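Local coordinates for protein 6-phosphogluconolactonase (PDB 1VL1) that catalyses the hydrolysis of 6-phosphogluconolactone to 6-phosphogluconate, the second step in the oxidative stage of the pentose phosphate pathway, at residues V29-K32 with I33-M37; L206-L210 with K211-L215. All coordinates share one frame; numbering follows the deposited sequence.

Interaction 1 (V29-K32 with I33-M37)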
ATOM      1  N   VAL A  29       0.872 -10.566 -11.676  1.00 22.82           N
ATOM      2  CA  VAL A  29       0.855  -9.283 -10.998  1.00 21.63           C
ATOM      3  C   VAL A  29       2.151  -8.474 -11.210  1.00 23.21           C
ATOM      4  O   VAL A  29       2.134  -7.274 -11.481  1.00 23.44           O
ATOM      5  CB  VAL A  29       0.586  -9.465  -9.498  1.00 21.24           C
ATOM      6  CG1 VAL A  29       0.715  -8.162  -8.704  1.00 23.38           C
ATOM      7  CG2 VAL A  29      -0.787 -10.165  -9.298  1.00 22.85           C
ATOM      8  N   VAL A  30       3.277  -9.133 -11.066  1.00 23.04           N
ATOM      9  CA  VAL A  30       4.544  -8.435 -11.213  1.00 23.66           C
ATOM     10  C   VAL A  30       4.654  -7.849 -12.632  1.00 23.48           C
ATOM     11  O   VAL A  30       5.054  -6.716 -12.786  1.00 24.22           O
ATOM     12  CB  VAL A  30       5.716  -9.388 -10.892  1.00 23.64           C
ATOM     13  CG1 VAL A  30       7.060  -8.821 -11.424  1.00 25.07           C
ATOM     14  CG2 VAL A  30       5.751  -9.648  -9.436  1.00 23.85           C
ATOM     15  N   GLU A  31       4.260  -8.607 -13.640  1.00 24.77           N
ATOM     16  CA  GLU A  31       4.292  -8.150 -15.045  1.00 24.13           C
ATOM     17  C   GLU A  31       3.393  -6.918 -15.262  1.00 25.02           C
ATOM     18  O   GLU A  31       3.776  -5.969 -15.936  1.00 24.17           O
ATOM     19  CB  GLU A  31       3.884  -9.297 -15.995  1.00 24.43           C
ATOM     20  CG  GLU A  31       3.714  -8.871 -17.452  1.00 26.44           C
ATOM     21  CD  GLU A  31       4.973  -8.262 -18.061  1.00 31.27           C
ATOM     22  OE1 GLU A  31       6.080  -8.356 -17.468  1.00 30.71           O
ATOM     23  OE2 GLU A  31       4.855  -7.709 -19.187  1.00 38.40           O
ATOM     24  N   LYS A  32       2.185  -6.942 -14.699  1.00 25.12           N
ATOM     25  CA  LYS A  32       1.285  -5.796 -14.789  1.00 25.87           C
ATOM     26  C   LYS A  32       1.858  -4.566 -14.102  1.00 25.24           C
ATOM     27  O   LYS A  32       1.791  -3.447 -14.633  1.00 24.45           O
ATOM     28  CB  LYS A  32      -0.063  -6.146 -14.155  1.00 26.50           C
ATOM     29  CG  LYS A  32      -0.856  -7.116 -14.959  1.00 27.88           C
ATOM     30  CD  LYS A  32      -1.542  -6.336 -16.091  1.00 33.42           C
ATOM     31  CE  LYS A  32      -2.535  -7.122 -16.869  1.00 34.29           C
ATOM     32  NZ  LYS A  32      -1.841  -8.119 -17.728  1.00 39.35           N
ATOM     33  N   ILE A  33       2.442  -4.767 -12.923  1.00 25.02           N
ATOM     34  CA  ILE A  33       3.054  -3.655 -12.194  1.00 25.54           C
ATOM     35  C   ILE A  33       4.275  -3.143 -12.952  1.00 25.25           C
ATOM     36  O   ILE A  33       4.468  -1.936 -13.133  1.00 25.41           O
ATOM     37  CB  ILE A  33       3.410  -4.079 -10.764  1.00 25.78           C
ATOM     38  CG1 ILE A  33       2.116  -4.350 -10.012  1.00 25.60           C
ATOM     39  CG2 ILE A  33       4.173  -2.975 -10.060  1.00 28.05           C
ATOM     40  CD1 ILE A  33       2.326  -4.798  -8.615  1.00 26.25           C
ATOM     41  N   ARG A  34       5.094  -4.051 -13.415  1.00 26.84           N
ATOM     42  CA  ARG A  34       6.246  -3.641 -14.209  1.00 27.01           C
ATOM     43  C   ARG A  34       5.826  -2.739 -15.359  1.00 26.95           C
ATOM     44  O   ARG A  34       6.435  -1.671 -15.580  1.00 26.13           O
ATOM     45  CB  ARG A  34       7.046  -4.845 -14.731  1.00 27.10           C
ATOM     46  CG  ARG A  34       8.237  -4.419 -15.601  1.00 28.98           C
ATOM     47  CD  ARG A  34       8.841  -5.513 -16.432  1.00 30.18           C
ATOM     48  NE  ARG A  34       7.922  -5.952 -17.491  1.00 32.65           N
ATOM     49  CZ  ARG A  34       7.717  -5.299 -18.641  1.00 35.21           C
ATOM     50  NH1 ARG A  34       8.316  -4.134 -18.914  1.00 38.01           N
ATOM     51  NH2 ARG A  34       6.887  -5.801 -19.528  1.00 35.61           N
ATOM     52  N   THR A  35       4.831  -3.197 -16.124  1.00 26.32           N
ATOM     53  CA  THR A  35       4.379  -2.471 -17.310  1.00 26.61           C
ATOM     54  C   THR A  35       3.904  -1.070 -16.962  1.00 26.44           C
ATOM     55  O   THR A  35       4.256  -0.102 -17.652  1.00 26.97           O
ATOM     56  CB  THR A  35       3.265  -3.268 -17.993  1.00 27.33           C
ATOM     57  OG1 THR A  35       3.860  -4.430 -18.572  1.00 28.62           O
ATOM     58  CG2 THR A  35       2.708  -2.525 -19.181  1.00 28.45           C
ATOM     59  N   LYS A  36       3.150  -0.971 -15.871  1.00 26.42           N
ATOM     60  CA  LYS A  36       2.611   0.310 -15.430  1.00 27.35           C
ATOM     61  C   LYS A  36       3.695   1.260 -14.986  1.00 27.35           C
ATOM     62  O   LYS A  36       3.678   2.425 -15.346  1.00 27.55           O
ATOM     63  CB  LYS A  36       1.616   0.146 -14.303  1.00 28.48           C
ATOM     64  CG  LYS A  36       0.891   1.449 -13.983  1.00 32.12           C
ATOM     65  CD  LYS A  36      -0.098   1.793 -15.081  1.00 37.54           C
ATOM     66  CE  LYS A  36       0.099   3.184 -15.662  1.00 39.28           C
ATOM     67  NZ  LYS A  36      -0.861   3.492 -16.789  1.00 40.02           N
ATOM     68  N   MET A  37       4.635   0.748 -14.198  1.00 26.48           N
ATOM     69  CA  MET A  37       5.738   1.546 -13.697  1.00 26.12           C
ATOM     70  C   MET A  37       6.592   2.026 -14.851  1.00 24.57           C
ATOM     71  O   MET A  37       7.032   3.165 -14.881  1.00 26.00           O
ATOM     72  CB  MET A  37       6.570   0.745 -12.699  1.00 25.30           C
ATOM     73  CG  MET A  37       5.814   0.459 -11.364  1.00 25.09           C
ATOM     74  SD  MET A  37       6.796  -0.482 -10.147  1.00 31.27           S
ATOM     75  CE  MET A  37       8.109   0.677  -9.928  1.00 32.35           C
TER
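Glu-31 and Arg-34 form a side-on salt bridge, the two chains running alongside each other in the same direction. Arg-34 NE donates to Glu-31 OE1 at 3.0 Å; OE1 lies in the guanidinium plane, yet the nitrogen approaches from above the carboxylate plane. Arg-34 NH2 reaches Glu-31 OE2 at 2.8 Å from the syn side, somewhat out of the carboxylate plane, and its second bond, to OE1, is weak. The planes of the two charged groups stand 40° apart, so the double grip is twisted. It depends on two bends, at chi2 of Glu-31 (59°) and chi3 of Arg-34 (68°), which turn the chain ends to each other. A leucine in place of Arg-34 would probably leave the Glu-31 carboxylate without its positive mate and freer to turn.

Backbone bonds from residue i+4 to residue i place the whole stretch in helix 25-43 of this Rossmann-like alpha/beta fold: Arg-34 N to Val-30 O is 2.7 Å, and Ile-33 N to Val-29 O and Lys-36 N to Lys-32 O repeat the pattern. Thr-35 N likewise donates to Glu-31 O, at 3.0 Å.

Apolar contact occupies the buried side. Val-29 CG1 packs beside Ile-33 CD1 at 3.7 Å, one helical turn apart. Leu-196 and Phe-229 of the sheet meet Val-29, Leu-194 meets Ile-33, and Val-60 and Leu-64 of helix 57-64 touch the same pair.

Interaction 2 (L206-L210 with K211-L215); sequences LTEIL and KDTPL
The flat carbonyl group of Glu-208 has Thr-213 on one face and Lys-211 N on the other, none of the three donors sitting on a lone pair. On the first face Thr-213 N lies 3.0 Å from Glu-208 O and 36° out of the plane. Thr-213 OG1 is on the same side, also 3.0 Å from Glu-208 O; with OG1 beside its own backbone N (chi1 -58°), hydroxyl and amide of one residue can grip this oxygen together. On the second face Lys-211 N, 3.0 Å from Glu-208 O, is 68° out. Ile-209 O is approached similarly steeply by Asp-212 N, at 3.0 Å.

The Thr-213 N to Glu-208 O and Asp-212 N to Ile-209 O bonds, with positive phi at Asp-212, define a Schellman motif that ends helix 200-210. The chain then enters an inverse gamma turn centred on Pro-214, which brings Leu-215 back towards the helix.

Leu-215 CD1 touches Ile-209 CG1 at 4.0 Å, the two side chains crossing at about a right angle. The same methyl lies 3.8 Å from Glu-208 OE1, whose charge is paired with Arg-205. Buried Ile-209 also packs on Trp-228 and Tyr-218, and Tyr-218 OH bonds Asp-212 OD1. On the solvent side, Lys-211 runs back over the helix end with its CG 3.4 Å from Thr-207 O. A water donates to Thr-207 OG1 at 2.6 Å and accepts a weak bond from Lys-211 NZ; Thr-207 OG1 is bonded to Asn-204 O as well.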
ATOM      1  N   LEU A 206     -14.793  -8.976  -1.498  1.00 21.31           N
ATOM      2  CA  LEU A 206     -14.913  -8.272  -2.769  1.00 21.20           C
ATOM      3  C   LEU A 206     -16.320  -8.330  -3.328  1.00 21.53           C
ATOM      4  O   LEU A 206     -16.845  -7.329  -3.840  1.00 20.94           O
ATOM      5  CB  LEU A 206     -13.899  -8.763  -3.790  1.00 21.23           C
ATOM      6  CG  LEU A 206     -14.059  -8.101  -5.178  1.00 20.05           C
ATOM      7  CD1 LEU A 206     -13.794  -6.609  -5.113  1.00 21.35           C
ATOM      8  CD2 LEU A 206     -13.051  -8.764  -6.075  1.00 22.51           C
ATOM      9  N   THR A 207     -17.005  -9.474  -3.218  1.00 20.28           N
ATOM     10  CA  THR A 207     -18.406  -9.493  -3.696  1.00 19.79           C
ATOM     11  C   THR A 207     -19.315  -8.534  -2.922  1.00 19.79           C
ATOM     12  O   THR A 207     -20.202  -7.958  -3.487  1.00 19.94           O
ATOM     13  CB  THR A 207     -19.018 -10.872  -3.713  1.00 20.74           C
ATOM     14  OG1 THR A 207     -19.086 -11.432  -2.405  1.00 21.94           O
ATOM     15  CG2 THR A 207     -18.177 -11.839  -4.612  1.00 19.71           C
ATOM     16  N   GLU A 208     -19.057  -8.394  -1.621  1.00 19.71           N
ATOM     17  CA  GLU A 208     -19.779  -7.431  -0.810  1.00 20.85           C
ATOM     18  C   GLU A 208     -19.515  -5.999  -1.287  1.00 20.18           C
ATOM     19  O   GLU A 208     -20.448  -5.196  -1.392  1.00 21.13           O
ATOM     20  CB  GLU A 208     -19.406  -7.635   0.670  1.00 20.50           C
ATOM     21  CG  GLU A 208     -19.846  -9.000   1.210  1.00 21.94           C
ATOM     22  CD  GLU A 208     -19.291  -9.357   2.593  1.00 22.87           C
ATOM     23  OE1 GLU A 208     -18.500  -8.600   3.170  1.00 25.10           O
ATOM     24  OE2 GLU A 208     -19.649 -10.450   3.067  1.00 26.60           O
ATOM     25  N   ILE A 209     -18.267  -5.699  -1.632  1.00 21.69           N
ATOM     26  CA  ILE A 209     -17.869  -4.396  -2.201  1.00 21.76           C
ATOM     27  C   ILE A 209     -18.600  -4.121  -3.526  1.00 22.68           C
ATOM     28  O   ILE A 209     -19.094  -3.011  -3.764  1.00 22.84           O
ATOM     29  CB  ILE A 209     -16.331  -4.333  -2.347  1.00 23.24           C
ATOM     30  CG1 ILE A 209     -15.737  -4.107  -0.953  1.00 23.51           C
ATOM     31  CG2 ILE A 209     -15.908  -3.215  -3.224  1.00 22.69           C
ATOM     32  CD1 ILE A 209     -14.299  -4.476  -0.810  1.00 24.15           C
ATOM     33  N   LEU A 210     -18.720  -5.149  -4.356  1.00 22.70           N
ATOM     34  CA  LEU A 210     -19.499  -5.021  -5.602  1.00 22.32           C
ATOM     35  C   LEU A 210     -20.981  -4.742  -5.373  1.00 22.04           C
ATOM     36  O   LEU A 210     -21.688  -4.253  -6.269  1.00 21.80           O
ATOM     37  CB  LEU A 210     -19.336  -6.276  -6.498  1.00 22.86           C
ATOM     38  CG  LEU A 210     -17.913  -6.577  -6.987  1.00 27.06           C
ATOM     39  CD1 LEU A 210     -17.841  -7.780  -7.874  1.00 29.55           C
ATOM     40  CD2 LEU A 210     -17.310  -5.362  -7.679  1.00 31.15           C
ATOM     41  N   LYS A 211     -21.492  -5.097  -4.195  1.00 21.63           N
ATOM     42  CA  LYS A 211     -22.858  -4.806  -3.852  1.00 21.80           C
ATOM     43  C   LYS A 211     -22.960  -3.601  -2.909  1.00 22.13           C
ATOM     44  O   LYS A 211     -23.919  -3.485  -2.180  1.00 25.11           O
ATOM     45  CB  LYS A 211     -23.445  -6.056  -3.236  1.00 21.22           C
ATOM     46  CG  LYS A 211     -23.467  -7.216  -4.215  1.00 23.27           C
ATOM     47  CD  LYS A 211     -24.193  -8.385  -3.637  1.00 26.19           C
ATOM     48  CE  LYS A 211     -23.374  -9.151  -2.678  1.00 27.72           C
ATOM     49  NZ  LYS A 211     -23.887 -10.554  -2.610  1.00 30.15           N
ATOM     50  N   ASP A 212     -21.947  -2.747  -2.939  1.00 22.83           N
ATOM     51  CA  ASP A 212     -21.896  -1.445  -2.235  1.00 22.82           C
ATOM     52  C   ASP A 212     -21.897  -1.558  -0.713  1.00 23.32           C
ATOM     53  O   ASP A 212     -22.370  -0.655  -0.036  1.00 22.65           O
ATOM     54  CB  ASP A 212     -23.032  -0.511  -2.727  1.00 23.98           C
ATOM     55  CG  ASP A 212     -22.974  -0.279  -4.224  1.00 25.03           C
ATOM     56  OD1 ASP A 212     -21.902   0.122  -4.694  1.00 26.13           O
ATOM     57  OD2 ASP A 212     -23.896  -0.511  -5.023  1.00 28.09           O
ATOM     58  N   THR A 213     -21.337  -2.640  -0.179  1.00 20.70           N
ATOM     59  CA  THR A 213     -21.121  -2.752   1.254  1.00 21.95           C
ATOM     60  C   THR A 213     -19.946  -1.850   1.614  1.00 21.66           C
ATOM     61  O   THR A 213     -18.876  -1.965   1.006  1.00 20.32           O
ATOM     62  CB  THR A 213     -20.818  -4.215   1.621  1.00 21.43           C
ATOM     63  OG1 THR A 213     -21.889  -5.055   1.211  1.00 24.80           O
ATOM     64  CG2 THR A 213     -20.677  -4.395   3.128  1.00 22.66           C
ATOM     65  N   PRO A 214     -20.123  -0.945   2.593  1.00 21.71           N
ATOM     66  CA  PRO A 214     -19.135   0.080   2.908  1.00 21.26           C
ATOM     67  C   PRO A 214     -17.959  -0.426   3.772  1.00 22.17           C
ATOM     68  O   PRO A 214     -17.596   0.181   4.776  1.00 21.42           O
ATOM     69  CB  PRO A 214     -19.993   1.164   3.633  1.00 21.00           C
ATOM     70  CG  PRO A 214     -21.011   0.388   4.302  1.00 21.77           C
ATOM     71  CD  PRO A 214     -21.372  -0.761   3.349  1.00 21.55           C
ATOM     72  N   LEU A 215     -17.350  -1.528   3.381  1.00 20.97           N
ATOM     73  CA  LEU A 215     -16.091  -1.964   3.995  1.00 21.19           C
ATOM     74  C   LEU A 215     -15.046  -0.910   3.670  1.00 21.14           C
ATOM     75  O   LEU A 215     -15.194  -0.200   2.666  1.00 21.14           O
ATOM     76  CB  LEU A 215     -15.632  -3.299   3.386  1.00 21.83           C
ATOM     77  CG  LEU A 215     -16.598  -4.448   3.458  1.00 22.08           C
ATOM     78  CD1 LEU A 215     -16.057  -5.695   2.739  1.00 23.23           C
ATOM     79  CD2 LEU A 215     -16.967  -4.767   4.842  1.00 23.15           C
TER
HETATM   80  O   HOH W   1     -21.305 -12.008  -1.203  1.00 34.93           O

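In the fold
From the N terminus, strand 16-21 leads into helix 25-43, where interaction 1 joins successive turns midway and closes no loop. Much later, strand 192-198 gives way to helix 200-210, and interaction 2 marks its exit into the loop towards strand 225-231; these two strands are parallel neighbours, so the helix belongs to a beta-alpha-beta crossover. Interaction 1 and interaction 2 are in series, neither nested nor crossed, with their centres about 26 Å apart and their nearest atoms about 13 Å apart. Strand 225-231 links them indirectly: Phe-229 meets the 29-32 segment, whereas Trp-228 and Val-230 meet the 206-210 segment, an alternation consistent with helices packed on opposite faces of the sheet.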